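Conserved hypothetical protein (Shewanella loihica, PDB 2GPI) is of unknown function, a DUF1488-family protein that may take part in transcriptional regulation of the shikimate pathway. Local coordinates at residues A[61-64]-A[65-69]; A[13-16]-A[17-20]. All coordinates share one frame; numbering follows the deposited sequence.

Interaction 1: A[61-64]-A[65-69]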
ATOM      1  N   GLN A  61     -11.595  -1.363  -2.020  1.00 15.30           N
ATOM      2  CA  GLN A  61     -12.478  -1.903  -0.966  1.00 15.88           C
ATOM      3  C   GLN A  61     -11.855  -1.775   0.426  1.00 14.67           C
ATOM      4  O   GLN A  61     -12.552  -1.516   1.396  1.00 18.49           O
ATOM      5  CB  GLN A  61     -12.850  -3.347  -1.263  1.00 19.61           C
ATOM      6  CG  GLN A  61     -13.770  -3.972  -0.258  1.00 28.24           C
ATOM      7  CD  GLN A  61     -14.278  -5.326  -0.741  1.00 28.67           C
ATOM      8  OE1 GLN A  61     -14.177  -5.652  -1.949  1.00 28.37           O
ATOM      9  NE2 GLN A  61     -14.836  -6.118   0.192  1.00 40.48           N
ATOM     10  N   PHE A  62     -10.539  -1.949   0.514  1.00 12.10           N
ATOM     11  CA  PHE A  62      -9.834  -1.940   1.760  1.00 11.34           C
ATOM     12  C   PHE A  62      -8.857  -0.735   1.848  1.00 11.56           C
ATOM     13  O   PHE A  62      -7.915  -0.747   2.674  1.00 12.06           O
ATOM     14  CB  PHE A  62      -9.082  -3.258   1.944  1.00 13.55           C
ATOM     15  CG  PHE A  62      -9.999  -4.446   2.076  1.00 14.35           C
ATOM     16  CD1 PHE A  62     -10.485  -4.789   3.308  1.00 19.71           C
ATOM     17  CD2 PHE A  62     -10.325  -5.231   0.983  1.00 14.85           C
ATOM     18  CE1 PHE A  62     -11.331  -5.861   3.482  1.00 20.02           C
ATOM     19  CE2 PHE A  62     -11.217  -6.288   1.145  1.00 15.79           C
ATOM     20  CZ  PHE A  62     -11.694  -6.601   2.409  1.00 15.11           C
ATOM     21  N   ARG A  63      -9.085   0.288   1.038  1.00 12.88           N
ATOM     22  CA  ARG A  63      -8.117   1.382   0.902  1.00 11.92           C
ATOM     23  C   ARG A  63      -7.710   1.961   2.256  1.00 10.79           C
ATOM     24  O   ARG A  63      -6.519   2.167   2.542  1.00 11.18           O
ATOM     25  CB  ARG A  63      -8.692   2.545   0.047  1.00 11.09           C
ATOM     26  CG  ARG A  63      -7.885   3.811   0.091  1.00 10.39           C
ATOM     27  CD  ARG A  63      -8.508   4.890  -0.700  1.00 14.29           C
ATOM     28  NE  ARG A  63      -7.882   6.175  -0.359  1.00 14.57           N
ATOM     29  CZ  ARG A  63      -8.322   7.360  -0.782  1.00 17.31           C
ATOM     30  NH1 ARG A  63      -9.367   7.415  -1.575  1.00 15.43           N
ATOM     31  NH2 ARG A  63      -7.673   8.470  -0.432  1.00 19.23           N
ATOM     32  N   PHE A  64      -8.695   2.306   3.073  1.00 11.07           N
ATOM     33  CA  PHE A  64      -8.381   3.013   4.322  1.00 11.82           C
ATOM     34  C   PHE A  64      -7.701   2.108   5.362  1.00 14.40           C
ATOM     35  O   PHE A  64      -6.840   2.563   6.099  1.00 13.93           O
ATOM     36  CB  PHE A  64      -9.597   3.775   4.864  1.00 11.81           C
ATOM     37  CG  PHE A  64      -9.959   4.919   3.964  1.00 10.79           C
ATOM     38  CD1 PHE A  64      -9.355   6.156   4.168  1.00 14.03           C
ATOM     39  CD2 PHE A  64     -10.778   4.735   2.866  1.00 14.06           C
ATOM     40  CE1 PHE A  64      -9.583   7.220   3.303  1.00 14.43           C
ATOM     41  CE2 PHE A  64     -11.022   5.812   1.967  1.00 12.24           C
ATOM     42  CZ  PHE A  64     -10.417   7.043   2.196  1.00 13.37           C
ATOM     43  N   ASP A  65      -8.024   0.826   5.364  1.00 11.83           N
ATOM     44  CA  ASP A  65      -7.274  -0.106   6.203  1.00 11.97           C
ATOM     45  C   ASP A  65      -5.832  -0.246   5.743  1.00 11.99           C
ATOM     46  O   ASP A  65      -4.897  -0.346   6.542  1.00 11.84           O
ATOM     47  CB  ASP A  65      -7.953  -1.475   6.132  1.00 13.34           C
ATOM     48  CG  ASP A  65      -9.311  -1.524   6.856  1.00 24.78           C
ATOM     49  OD1 ASP A  65      -9.647  -0.599   7.641  1.00 25.63           O
ATOM     50  OD2 ASP A  65     -10.006  -2.535   6.633  1.00 30.67           O
ATOM     51  N   ILE A  66      -5.650  -0.342   4.434  1.00 10.30           N
ATOM     52  CA  ILE A  66      -4.299  -0.533   3.860  1.00 10.58           C
ATOM     53  C   ILE A  66      -3.441   0.694   4.097  1.00 10.40           C
ATOM     54  O   ILE A  66      -2.307   0.610   4.531  1.00 13.15           O
ATOM     55  CB  ILE A  66      -4.367  -0.910   2.377  1.00 10.88           C
ATOM     56  CG1 ILE A  66      -5.028  -2.282   2.155  1.00 11.28           C
ATOM     57  CG2 ILE A  66      -2.978  -0.922   1.720  1.00 12.08           C
ATOM     58  CD1 ILE A  66      -5.486  -2.560   0.747  1.00 12.84           C
ATOM     59  N   GLU A  67      -4.001   1.861   3.759  1.00 11.04           N
ATOM     60  CA  GLU A  67      -3.272   3.119   3.931  1.00 10.90           C
ATOM     61  C   GLU A  67      -3.021   3.414   5.429  1.00 10.17           C
ATOM     62  O   GLU A  67      -1.935   3.950   5.754  1.00 10.58           O
ATOM     63  CB  GLU A  67      -3.983   4.267   3.192  1.00 11.27           C
ATOM     64  CG  GLU A  67      -3.888   4.059   1.635  1.00 14.71           C
ATOM     65  CD  GLU A  67      -4.556   5.103   0.783  1.00 16.22           C
ATOM     66  OE1 GLU A  67      -5.401   5.887   1.279  1.00 16.05           O
ATOM     67  OE2 GLU A  67      -4.198   5.153  -0.441  1.00 18.64           O
ATOM     68  N   GLU A  68      -3.947   3.017   6.320  1.00 10.83           N
ATOM     69  CA  GLU A  68      -3.710   3.176   7.751  1.00 10.29           C
ATOM     70  C   GLU A  68      -2.447   2.438   8.148  1.00 11.62           C
ATOM     71  O   GLU A  68      -1.610   2.952   8.892  1.00 11.92           O
ATOM     72  CB  GLU A  68      -4.892   2.674   8.577  1.00 10.96           C
ATOM     73  CG  GLU A  68      -4.726   2.826  10.026  1.00 12.17           C
ATOM     74  CD  GLU A  68      -5.993   2.525  10.787  1.00 22.87           C
ATOM     75  OE1 GLU A  68      -6.828   1.751  10.305  1.00 35.56           O
ATOM     76  OE2 GLU A  68      -6.135   3.057  11.898  1.00 38.66           O
ATOM     77  N   GLN A  69      -2.343   1.210   7.668  1.00 10.31           N
ATOM     78  CA  GLN A  69      -1.178   0.363   7.991  1.00 12.09           C
ATOM     79  C   GLN A  69       0.114   0.959   7.370  1.00 10.42           C
ATOM     80  O   GLN A  69       1.142   1.000   8.039  1.00 11.23           O
ATOM     81  CB  GLN A  69      -1.405  -1.085   7.563  1.00 12.22           C
ATOM     82  CG  GLN A  69      -0.244  -2.001   7.896  1.00 12.54           C
ATOM     83  CD  GLN A  69       0.106  -2.153   9.366  1.00 19.03           C
ATOM     84  OE1 GLN A  69      -0.707  -1.884  10.248  1.00 23.01           O
ATOM     85  NE2 GLN A  69       1.323  -2.657   9.642  1.00 20.39           N
TER

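Interaction 2: A[13-16]-A[17-20]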
ATOM      1  N   THR A  13      -1.355   1.587  -9.123  1.00 12.60           N
ATOM      2  CA  THR A  13      -0.931   0.785 -10.308  1.00 13.47           C
ATOM      3  C   THR A  13      -0.593  -0.655  -9.876  1.00 12.59           C
ATOM      4  O   THR A  13      -0.361  -0.944  -8.714  1.00 15.82           O
ATOM      5  CB  THR A  13       0.260   1.466 -11.002  1.00 16.85           C
ATOM      6  OG1 THR A  13       1.379   1.540 -10.098  1.00 17.53           O
ATOM      7  CG2 THR A  13      -0.126   2.861 -11.463  1.00 19.48           C
ATOM      8  N   TRP A  14      -0.567  -1.559 -10.851  1.00 14.89           N
ATOM      9  CA  TRP A  14       0.015  -2.884 -10.694  1.00 13.90           C
ATOM     10  C   TRP A  14       1.488  -2.909 -11.117  1.00 13.88           C
ATOM     11  O   TRP A  14       1.874  -2.425 -12.219  1.00 16.09           O
ATOM     12  CB  TRP A  14      -0.777  -3.933 -11.488  1.00 14.56           C
ATOM     13  CG  TRP A  14      -0.383  -5.371 -11.143  1.00 15.49           C
ATOM     14  CD1 TRP A  14       0.451  -6.188 -11.856  1.00 22.42           C
ATOM     15  CD2 TRP A  14      -0.781  -6.126  -9.982  1.00 13.60           C
ATOM     16  NE1 TRP A  14       0.574  -7.394 -11.229  1.00 19.28           N
ATOM     17  CE2 TRP A  14      -0.169  -7.399 -10.084  1.00 18.12           C
ATOM     18  CE3 TRP A  14      -1.622  -5.881  -8.904  1.00 17.45           C
ATOM     19  CZ2 TRP A  14      -0.355  -8.404  -9.120  1.00 14.69           C
ATOM     20  CZ3 TRP A  14      -1.829  -6.895  -7.944  1.00 19.00           C
ATOM     21  CH2 TRP A  14      -1.165  -8.122  -8.048  1.00 19.64           C
ATOM     22  N   ASP A  15       2.304  -3.496 -10.271  1.00 14.03           N
ATOM     23  CA  ASP A  15       3.712  -3.673 -10.531  1.00 16.29           C
ATOM     24  C   ASP A  15       3.948  -5.151 -10.851  1.00 16.55           C
ATOM     25  O   ASP A  15       3.883  -6.025  -9.964  1.00 15.31           O
ATOM     26  CB  ASP A  15       4.494  -3.180  -9.304  1.00 17.79           C
ATOM     27  CG  ASP A  15       6.004  -3.340  -9.444  1.00 22.72           C
ATOM     28  OD1 ASP A  15       6.503  -4.177 -10.218  1.00 22.61           O
ATOM     29  OD2 ASP A  15       6.696  -2.590  -8.723  1.00 25.82           O
ATOM     30  N   VAL A  16       4.151  -5.470 -12.135  1.00 14.41           N
ATOM     31  CA  VAL A  16       4.359  -6.884 -12.512  1.00 15.98           C
ATOM     32  C   VAL A  16       5.680  -7.511 -11.971  1.00 17.38           C
ATOM     33  O   VAL A  16       5.744  -8.704 -11.780  1.00 20.85           O
ATOM     34  CB  VAL A  16       4.243  -7.110 -14.042  1.00 19.67           C
ATOM     35  CG1 VAL A  16       2.818  -6.775 -14.570  1.00 15.68           C
ATOM     36  CG2 VAL A  16       5.302  -6.288 -14.765  1.00 18.47           C
ATOM     37  N   GLN A  17       6.671  -6.676 -11.695  1.00 19.66           N
ATOM     38  CA  GLN A  17       7.990  -7.135 -11.240  1.00 21.69           C
ATOM     39  C   GLN A  17       7.831  -7.715  -9.846  1.00 22.67           C
ATOM     40  O   GLN A  17       8.410  -8.739  -9.521  1.00 25.22           O
ATOM     41  CB  GLN A  17       8.978  -5.962 -11.267  1.00 24.97           C
ATOM     42  CG  GLN A  17      10.270  -6.134 -10.476  1.00 38.76           C
ATOM     43  CD  GLN A  17      11.470  -6.518 -11.330  1.00 49.99           C
ATOM     44  OE1 GLN A  17      11.491  -6.301 -12.548  1.00 52.55           O
ATOM     45  NE2 GLN A  17      12.492  -7.069 -10.680  1.00 56.85           N
ATOM     46  N   LEU A  18       6.984  -7.081  -9.048  1.00 18.01           N
ATOM     47  CA  LEU A  18       6.752  -7.508  -7.676  1.00 18.98           C
ATOM     48  C   LEU A  18       5.438  -8.270  -7.456  1.00 20.78           C
ATOM     49  O   LEU A  18       5.223  -8.776  -6.361  1.00 21.00           O
ATOM     50  CB  LEU A  18       6.726  -6.295  -6.774  1.00 20.11           C
ATOM     51  CG  LEU A  18       7.965  -5.409  -6.775  1.00 26.40           C
ATOM     52  CD1 LEU A  18       7.813  -4.233  -5.818  1.00 27.41           C
ATOM     53  CD2 LEU A  18       9.176  -6.292  -6.404  1.00 23.09           C
ATOM     54  N   SER A  19       4.563  -8.303  -8.460  1.00 16.02           N
ATOM     55  CA  SER A  19       3.182  -8.815  -8.302  1.00 14.19           C
ATOM     56  C   SER A  19       2.519  -8.160  -7.107  1.00 12.63           C
ATOM     57  O   SER A  19       2.183  -8.838  -6.123  1.00 14.58           O
ATOM     58  CB  SER A  19       3.147 -10.325  -8.162  1.00 15.94           C
ATOM     59  OG  SER A  19       3.635 -10.928  -9.358  1.00 19.56           O
ATOM     60  N   ALA A  20       2.386  -6.834  -7.189  1.00 12.42           N
ATOM     61  CA  ALA A  20       1.902  -6.022  -6.078  1.00 12.08           C
ATOM     62  C   ALA A  20       1.105  -4.848  -6.599  1.00 11.77           C
ATOM     63  O   ALA A  20       1.376  -4.366  -7.698  1.00 13.14           O
ATOM     64  CB  ALA A  20       3.106  -5.513  -5.268  1.00 11.21           C
TER

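Interaction 1: A[61-64]-A[65-69]
Phe62 and Ile66 start the first turn of helix 63-75: the carbonyl O of Phe62, the N-cap residue, accepts a hydrogen bond from Ile66 N (2.9 Å). Glu67 N then bonds to Arg63 O and Glu68 N to Phe64 O, so the chain is helical from Arg63 onward, whereas Phe62 departs from helical geometry after helix 52-61. The charged pair Arg63 and Glu67 lies one turn apart. Arg63 has CG anti to the backbone N (chi1 168°), which carries its extended chain across that of Glu67. NE gives OE1 of Glu67 a nearly straight salt-bridge hydrogen bond of 3.0 Å (N-H...O 172°); OE1 lies in the guanidinium plane, yet NE meets it from above the carboxylate plane, the two planes standing 79° apart. Phe64 CZ rests 3.6 Å over the centre of the guanidinium, a flat hydrocarbon lid well suited to a delocalised cation. NE also forms a salt bridge with Glu10, whose carboxylate approaches that of Glu67; the shared arginine probably eases their repulsion. On the apolar side, Ile66 CD1 packs against Phe62 CB at 3.9 Å, and its branched chain also touches Leu41 and Leu44 of helix 38-45, Phe23 and Phe59. Asp65 brings OD2 to the edge of the Phe62 ring, 4.0 Å from CD1, where the electropositive C-H rim suits an oxygen; an acid in the first turn is also probably favoured by the helix dipole. This is the pattern of an amphipathic helix start after a one-residue break between two helices, with an i to i+4 salt bridge along one flank.

Interaction 2: A[13-16]-A[17-20]
A beta hairpin with a G1 bulge turns the chain from strand 13-15 into strand 20-27, and Asp15 and Ala20 are the antiparallel hydrogen-bonded pair that closes it. Asp15 N donates to Ala20 O at 2.9 Å, almost straight, and Ala20 N returns a longer bond of 3.3 Å to Asp15 O, which also receives a weak one from Leu18 N. Ser19 shares the place opposite Asp15 with Ala20 and takes the left-handed conformation (phi 51°) that glycine usually fills. The aspartate side chain curls over the turn: with CG anti to the backbone N (chi1 179°), OD1 accepts Leu18 N at 3.2 Å, from above the carboxylate plane, and weakly Gln17 N, two residues on, the Asx-turn bond. Its short acidic arm suits these two successive backbone N-H groups. OD2 lies against Leu18 CD1 (3.5 Å), and both residues touch Tyr35. Trp14 lays one indole face over the returning strand, with Ala20 O 3.5 Å above the ring plane, while CZ2 reaches Ser19 C at 3.5 Å; Gln38 touches both Trp14 and Ser19. Three right-handed residues and then a left-handed one are familiar in four-residue hairpin loops, here with a G1 bulge.

Interaction 2 comes first along the chain and shapes a hairpin at the edge of the sheet; interaction 1 opens the last helix. They lie on opposite sides of the chain's centre, about 18 Å apart between centres and about 10 Å between nearest atoms, so they do not touch. Common elements connect them: strand 20-27, which leaves the hairpin of 13-20, carries Phe23 to Ile66 and Glu67, and helix 38-45 meets the hairpin through Gln38 and residues 61-69 through Leu41, Leu44 and Ala45. With no site assigned to either contact, both are probably structural, one turning the sheet and one starting a helix packed upon it.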